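Local coordinates for glycosylation Associate Protein 1 (Streptococcus agalactiae serotype V, PDB 6OYC) that belongs to a family of accessory Sec system proteins and probably acts within the Gap123 complex in the glycosylation and secretion of an exported glycoprotein, at residues Phe24-Val29 and Tyr356-Glu361; Thr352-Glu357 and Thr409-Glu414. All blocks are in the same frame, centred on the assembly; numbering follows the deposited sequence.

Both contacts gather round one loop, residues 355-359, which leads from strand 349-354 into helix 360-375; they share Tyr-356 and Glu-357, and their centres lie about 9 Å apart. Contact 2 comes first along this loop, where it leaves the six-stranded parallel sheet beside strand 406-409. Contact 1 follows just before the helix and reaches across to the loop between strand 2-5, a member of the seven-stranded parallel sheet, and helix 33-43. The contacts also touch, with CE1 of His-410 packed on Arg-358. Contact 2 is thus internal to one sheet unit, whereas contact 1 joins it to the other, an arrangement consistent with the two-domain GT-B architecture.

Contact 1 (Phe24-Val29 and Tyr356-Glu361). With SO4 (sulfate ion), chain K.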
# COMPACT_ATOMS: atom_id res chain seq x y z
N PHE A 24 -5.82 -4.13 -10.63
CA PHE A 24 -4.70 -3.41 -11.22
C PHE A 24 -3.98 -2.58 -10.17
O PHE A 24 -3.64 -1.41 -10.39
CB PHE A 24 -5.18 -2.53 -12.38
CG PHE A 24 -4.19 -2.39 -13.50
CD1 PHE A 24 -3.56 -3.51 -14.03
CD2 PHE A 24 -3.86 -1.15 -14.00
CE1 PHE A 24 -2.64 -3.40 -15.06
CE2 PHE A 24 -2.93 -1.02 -15.03
CZ PHE A 24 -2.32 -2.16 -15.56
N LYS A 25 -3.75 -3.15 -9.00
CA LYS A 25 -3.12 -2.40 -7.91
C LYS A 25 -1.65 -2.14 -8.21
O LYS A 25 -0.93 -3.07 -8.59
CB LYS A 25 -3.28 -3.15 -6.60
CG LYS A 25 -2.63 -2.48 -5.39
CD LYS A 25 -2.53 -3.50 -4.24
CE LYS A 25 -1.44 -3.15 -3.23
NZ LYS A 25 -0.10 -3.02 -3.86
N PRO A 26 -1.16 -0.90 -8.08
CA PRO A 26 0.29 -0.67 -8.13
C PRO A 26 0.98 -1.31 -6.93
O PRO A 26 0.42 -1.37 -5.83
CB PRO A 26 0.42 0.87 -8.08
CG PRO A 26 -0.96 1.41 -8.25
CD PRO A 26 -1.91 0.34 -7.81
N THR A 27 2.21 -1.78 -7.16
CA THR A 27 2.95 -2.45 -6.08
C THR A 27 3.40 -1.49 -4.98
O THR A 27 3.71 -1.95 -3.87
CB THR A 27 4.17 -3.18 -6.64
OG1 THR A 27 4.77 -2.38 -7.66
CG2 THR A 27 3.76 -4.53 -7.23
N ASN A 28 3.44 -0.18 -5.24
CA ASN A 28 3.97 0.80 -4.29
C ASN A 28 2.90 1.56 -3.52
O ASN A 28 3.24 2.48 -2.79
CB ASN A 28 4.87 1.81 -5.02
CG ASN A 28 4.08 2.70 -5.98
OD1 ASN A 28 3.05 2.30 -6.54
ND2 ASN A 28 4.58 3.92 -6.19
N VAL A 29 1.63 1.23 -3.70
CA VAL A 29 0.56 1.75 -2.87
C VAL A 29 0.23 0.70 -1.82
O VAL A 29 0.03 -0.47 -2.14
CB VAL A 29 -0.68 2.11 -3.71
CG1 VAL A 29 -1.84 2.62 -2.82
CG2 VAL A 29 -0.33 3.15 -4.75
N TYR A 356 4.09 -10.49 -9.24
CA TYR A 356 3.41 -9.29 -8.80
C TYR A 356 3.13 -8.33 -9.96
O TYR A 356 2.55 -7.26 -9.74
CB TYR A 356 4.23 -8.58 -7.72
CG TYR A 356 4.46 -9.37 -6.44
CD1 TYR A 356 3.40 -9.89 -5.70
CD2 TYR A 356 5.76 -9.56 -5.95
CE1 TYR A 356 3.62 -10.60 -4.53
CE2 TYR A 356 6.00 -10.26 -4.76
CZ TYR A 356 4.92 -10.78 -4.07
OH TYR A 356 5.14 -11.48 -2.90
N GLU A 357 3.49 -8.69 -11.19
CA GLU A 357 3.30 -7.79 -12.32
C GLU A 357 1.82 -7.65 -12.65
O GLU A 357 1.15 -8.64 -12.96
CB GLU A 357 4.06 -8.30 -13.55
CG GLU A 357 3.84 -7.42 -14.77
CD GLU A 357 4.05 -5.93 -14.47
OE1 GLU A 357 5.06 -5.58 -13.83
OE2 GLU A 357 3.21 -5.10 -14.86
N ARG A 358 1.31 -6.42 -12.60
CA ARG A 358 -0.12 -6.21 -12.85
C ARG A 358 -0.46 -6.19 -14.34
O ARG A 358 -1.60 -6.51 -14.70
CB ARG A 358 -0.57 -4.91 -12.18
CG ARG A 358 -0.00 -3.64 -12.74
CD ARG A 358 -0.58 -2.44 -12.01
NE ARG A 358 0.09 -1.21 -12.39
CZ ARG A 358 -0.37 0.02 -12.18
NH1 ARG A 358 -1.53 0.22 -11.57
NH2 ARG A 358 0.34 1.06 -12.59
N GLU A 359 0.49 -5.85 -15.20
CA GLU A 359 0.23 -5.82 -16.63
C GLU A 359 -0.12 -7.22 -17.13
O GLU A 359 0.61 -8.19 -16.89
CB GLU A 359 1.43 -5.27 -17.40
CG GLU A 359 1.66 -3.76 -17.29
CD GLU A 359 0.52 -2.91 -17.88
OE1 GLU A 359 -0.41 -3.48 -18.51
OE2 GLU A 359 0.56 -1.67 -17.72
N PHE A 360 -1.25 -7.32 -17.83
CA PHE A 360 -1.78 -8.64 -18.16
C PHE A 360 -0.86 -9.38 -19.11
O PHE A 360 -0.43 -10.50 -18.83
CB PHE A 360 -3.20 -8.50 -18.73
CG PHE A 360 -4.27 -8.14 -17.69
CD1 PHE A 360 -3.94 -7.60 -16.45
CD2 PHE A 360 -5.63 -8.32 -17.96
CE1 PHE A 360 -4.92 -7.27 -15.52
CE2 PHE A 360 -6.62 -7.99 -17.03
CZ PHE A 360 -6.26 -7.47 -15.81
N GLU A 361 -0.47 -8.75 -20.22
CA GLU A 361 0.25 -9.50 -21.24
C GLU A 361 1.68 -9.83 -20.80
O GLU A 361 2.19 -10.92 -21.12
CB GLU A 361 0.24 -8.74 -22.57
CG GLU A 361 -0.82 -9.29 -23.53
CD GLU A 361 -0.47 -10.67 -24.10
OE1 GLU A 361 -0.81 -11.69 -23.46
OE2 GLU A 361 0.12 -10.74 -25.20
S SO4 K . 3.78 -0.66 -11.19
O1 SO4 K . 3.54 -1.39 -9.95
O2 SO4 K . 3.80 0.79 -10.94
O3 SO4 K . 2.75 -1.04 -12.15
O4 SO4 K . 5.09 -1.05 -11.75
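NH1 of Arg-358 donates to the carbonyl O of Phe-24 over 2.9 Å with an N-H...O angle of 154°. The acceptor lies in the guanidinium plane, but NH1 stands above the plane of the carbonyl group. The same guanidinium lies nearly flat over the Phe-24 ring, the two planes 20° apart, and its CZ is 4.4 Å from the ring centroid in a cation-pi contact. CD of Arg-358 sits over the middle of that ring face as a CH-pi partner, 3.7 Å from the centroid. Arginine suits the place because its aliphatic part covers the ring while its flat end both stacks and donates. With CG between the backbone N and the carbonyl carbon (chi1 67°), the extended chain to NE carries CD across the ring face. CA of Pro-26 lies over the opposite guanidinium face, toward its rim, and CG of Pro-26 approaches NH1 to 3.6 Å. At the edge of the Phe-24 ring is the carboxylate of Glu-359, with OE2 3.6 Å from CZ.

A sulfate ion, probably from the crystallisation liquor, bridges the two segments. Its O1 accepts bonds from the backbone N and from OG1 of Thr-27, the latter 2.8 Å long; a threonine at this point adds its hydroxyl to the main-chain donor. O3 takes a weak bond from NE of Arg-358 at 2.7 Å. On the other branch of Thr-27, CG2 packs on CB of Tyr-356, 4.1 Å away.

Glu-359 occupies the N-cap position of helix 360-375, and its backbone N is bonded to OE2 of Glu-357. Segment 24-29, with a type I turn from Pro-26 to Val-29, belongs to the loop between strand 2-5 and helix 33-43. The contact sets that loop against the link from strand 349-354 to helix 360-375.

Contact 2 (Thr352-Glu357 and Thr409-Glu414); sequences TFVSYE and THPLSE
Two backbone hydrogen bonds form a parallel beta bridge between Val-354 and Thr-409. Thr-409 N donates to Phe-353 O at 2.8 Å, and Thr-409 O accepts from Ser-355 N at 3.1 Å, so one residue of the second segment spans the two peptides flanking Val-354. CA of Val-354 adds a C-H...O contact to Thr-409 O.

One side-chain bond continues the pairing where the regular ladder stops. ND1 of His-410 donates to Ser-355 O over 2.7 Å, with an N-H...O angle of 165°. The oxygen lies in the imidazole plane, while ND1 is tilted 29° from the plane of the carbonyl. CG, anti to the backbone N (chi1 167°), is thereby brought within 3.5 Å of Ser-355 O. The ring suits a site where two carbonyls lie within its reach: ND1 takes that of Ser-355, and CE1 comes within 3.3 Å of Glu-357 O, which also accepts a bond from Arg-363 on helix 360-375.

Apolar packing covers one face of the pair. Val-354 and Thr-409 lie side by side, pointing the same way, as beta-branched residues well fitted to strands. CG2 of Thr-409 meets CG2 of Thr-352 at 3.5 Å. Pro-411, rigid and without an N-H to satisfy, sets CD against CG1 of Val-354 at 3.8 Å and CG against CE1 of Tyr-356 at 3.9 Å. The hydroxyl of Tyr-356 is meanwhile bonded to Thr-438 and Tyr-321.

After Pro-411 the chain turns into helix 414-420, with Ser-413 OG capping the backbone N of Asp-416. Strand 349-354, helix 360-375 and the outermost strand 406-409 form a beta-alpha-beta crossover, and the contact lies at the C-terminal ends of its two strands. The sheet order 3-2-1-4-5-6 is that of a Rossmann-like domain, as in the GT-B fold.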
# COMPACT_ATOMS: atom_id res chain seq x y z
N THR A 352 5.32 -22.56 -5.38
CA THR A 352 4.38 -21.58 -5.92
C THR A 352 5.18 -20.44 -6.54
O THR A 352 5.84 -19.67 -5.83
CB THR A 352 3.45 -21.02 -4.84
OG1 THR A 352 2.78 -22.09 -4.18
CG2 THR A 352 2.45 -20.06 -5.47
N PHE A 353 5.09 -20.33 -7.87
CA PHE A 353 5.65 -19.19 -8.58
C PHE A 353 4.75 -17.97 -8.43
O PHE A 353 3.53 -18.05 -8.64
CB PHE A 353 5.86 -19.51 -10.05
CG PHE A 353 6.85 -20.61 -10.27
CD1 PHE A 353 8.18 -20.45 -9.91
CD2 PHE A 353 6.43 -21.83 -10.80
CE1 PHE A 353 9.09 -21.47 -10.10
CE2 PHE A 353 7.33 -22.86 -11.00
CZ PHE A 353 8.66 -22.69 -10.66
N VAL A 354 5.35 -16.85 -8.07
CA VAL A 354 4.62 -15.64 -7.69
C VAL A 354 5.04 -14.52 -8.62
O VAL A 354 6.23 -14.21 -8.75
CB VAL A 354 4.90 -15.28 -6.22
CG1 VAL A 354 4.18 -13.96 -5.81
CG2 VAL A 354 4.48 -16.45 -5.34
N SER A 355 4.06 -13.91 -9.29
CA SER A 355 4.28 -12.74 -10.12
C SER A 355 3.43 -11.60 -9.57
O SER A 355 2.21 -11.73 -9.46
CB SER A 355 3.94 -13.01 -11.58
OG SER A 355 3.87 -11.80 -12.32
N TYR A 356 4.09 -10.49 -9.24
CA TYR A 356 3.41 -9.29 -8.80
C TYR A 356 3.13 -8.33 -9.96
O TYR A 356 2.55 -7.26 -9.74
CB TYR A 356 4.23 -8.58 -7.72
CG TYR A 356 4.46 -9.37 -6.44
CD1 TYR A 356 3.40 -9.89 -5.70
CD2 TYR A 356 5.76 -9.56 -5.95
CE1 TYR A 356 3.62 -10.60 -4.53
CE2 TYR A 356 6.00 -10.26 -4.76
CZ TYR A 356 4.92 -10.78 -4.07
OH TYR A 356 5.14 -11.48 -2.90
N GLU A 357 3.49 -8.69 -11.19
CA GLU A 357 3.30 -7.79 -12.32
C GLU A 357 1.82 -7.65 -12.65
O GLU A 357 1.15 -8.64 -12.96
CB GLU A 357 4.06 -8.30 -13.55
CG GLU A 357 3.84 -7.42 -14.77
CD GLU A 357 4.05 -5.93 -14.47
OE1 GLU A 357 5.06 -5.58 -13.83
OE2 GLU A 357 3.21 -5.10 -14.86
N THR A 409 0.84 -18.13 -9.38
CA THR A 409 -0.20 -17.26 -8.85
C THR A 409 0.23 -15.80 -8.96
O THR A 409 1.42 -15.48 -9.00
CB THR A 409 -0.54 -17.58 -7.38
OG1 THR A 409 -1.67 -16.80 -6.99
CG2 THR A 409 0.59 -17.21 -6.45
N HIS A 410 -0.78 -14.93 -8.99
CA HIS A 410 -0.60 -13.48 -9.07
C HIS A 410 -1.43 -12.83 -7.98
O HIS A 410 -2.60 -12.49 -8.19
CB HIS A 410 -1.00 -12.96 -10.45
CG HIS A 410 -1.12 -11.46 -10.50
ND1 HIS A 410 -0.11 -10.61 -10.11
CD2 HIS A 410 -2.15 -10.67 -10.88
CE1 HIS A 410 -0.50 -9.36 -10.25
NE2 HIS A 410 -1.74 -9.37 -10.72
N PRO A 411 -0.87 -12.63 -6.79
CA PRO A 411 -1.63 -11.97 -5.71
C PRO A 411 -2.02 -10.55 -6.11
O PRO A 411 -1.23 -9.82 -6.70
CB PRO A 411 -0.65 -11.97 -4.53
CG PRO A 411 0.47 -12.93 -4.94
CD PRO A 411 0.53 -12.93 -6.42
N LEU A 412 -3.27 -10.17 -5.78
CA LEU A 412 -3.86 -8.90 -6.19
C LEU A 412 -3.73 -7.80 -5.13
O LEU A 412 -3.97 -6.63 -5.45
CB LEU A 412 -5.36 -9.08 -6.51
CG LEU A 412 -5.67 -10.13 -7.60
CD1 LEU A 412 -7.15 -10.52 -7.62
CD2 LEU A 412 -5.22 -9.66 -8.96
N SER A 413 -3.37 -8.15 -3.90
CA SER A 413 -3.44 -7.25 -2.76
C SER A 413 -2.51 -7.80 -1.70
O SER A 413 -2.05 -8.94 -1.79
CB SER A 413 -4.87 -7.17 -2.21
OG SER A 413 -5.24 -8.43 -1.64
N GLU A 414 -2.24 -6.98 -0.67
CA GLU A 414 -1.50 -7.49 0.48
C GLU A 414 -2.25 -8.64 1.14
O GLU A 414 -1.63 -9.60 1.60
CB GLU A 414 -1.24 -6.37 1.48
CG GLU A 414 -0.20 -5.38 0.99
CD GLU A 414 -0.29 -4.02 1.67
OE1 GLU A 414 0.52 -3.14 1.31
OE2 GLU A 414 -1.15 -3.83 2.54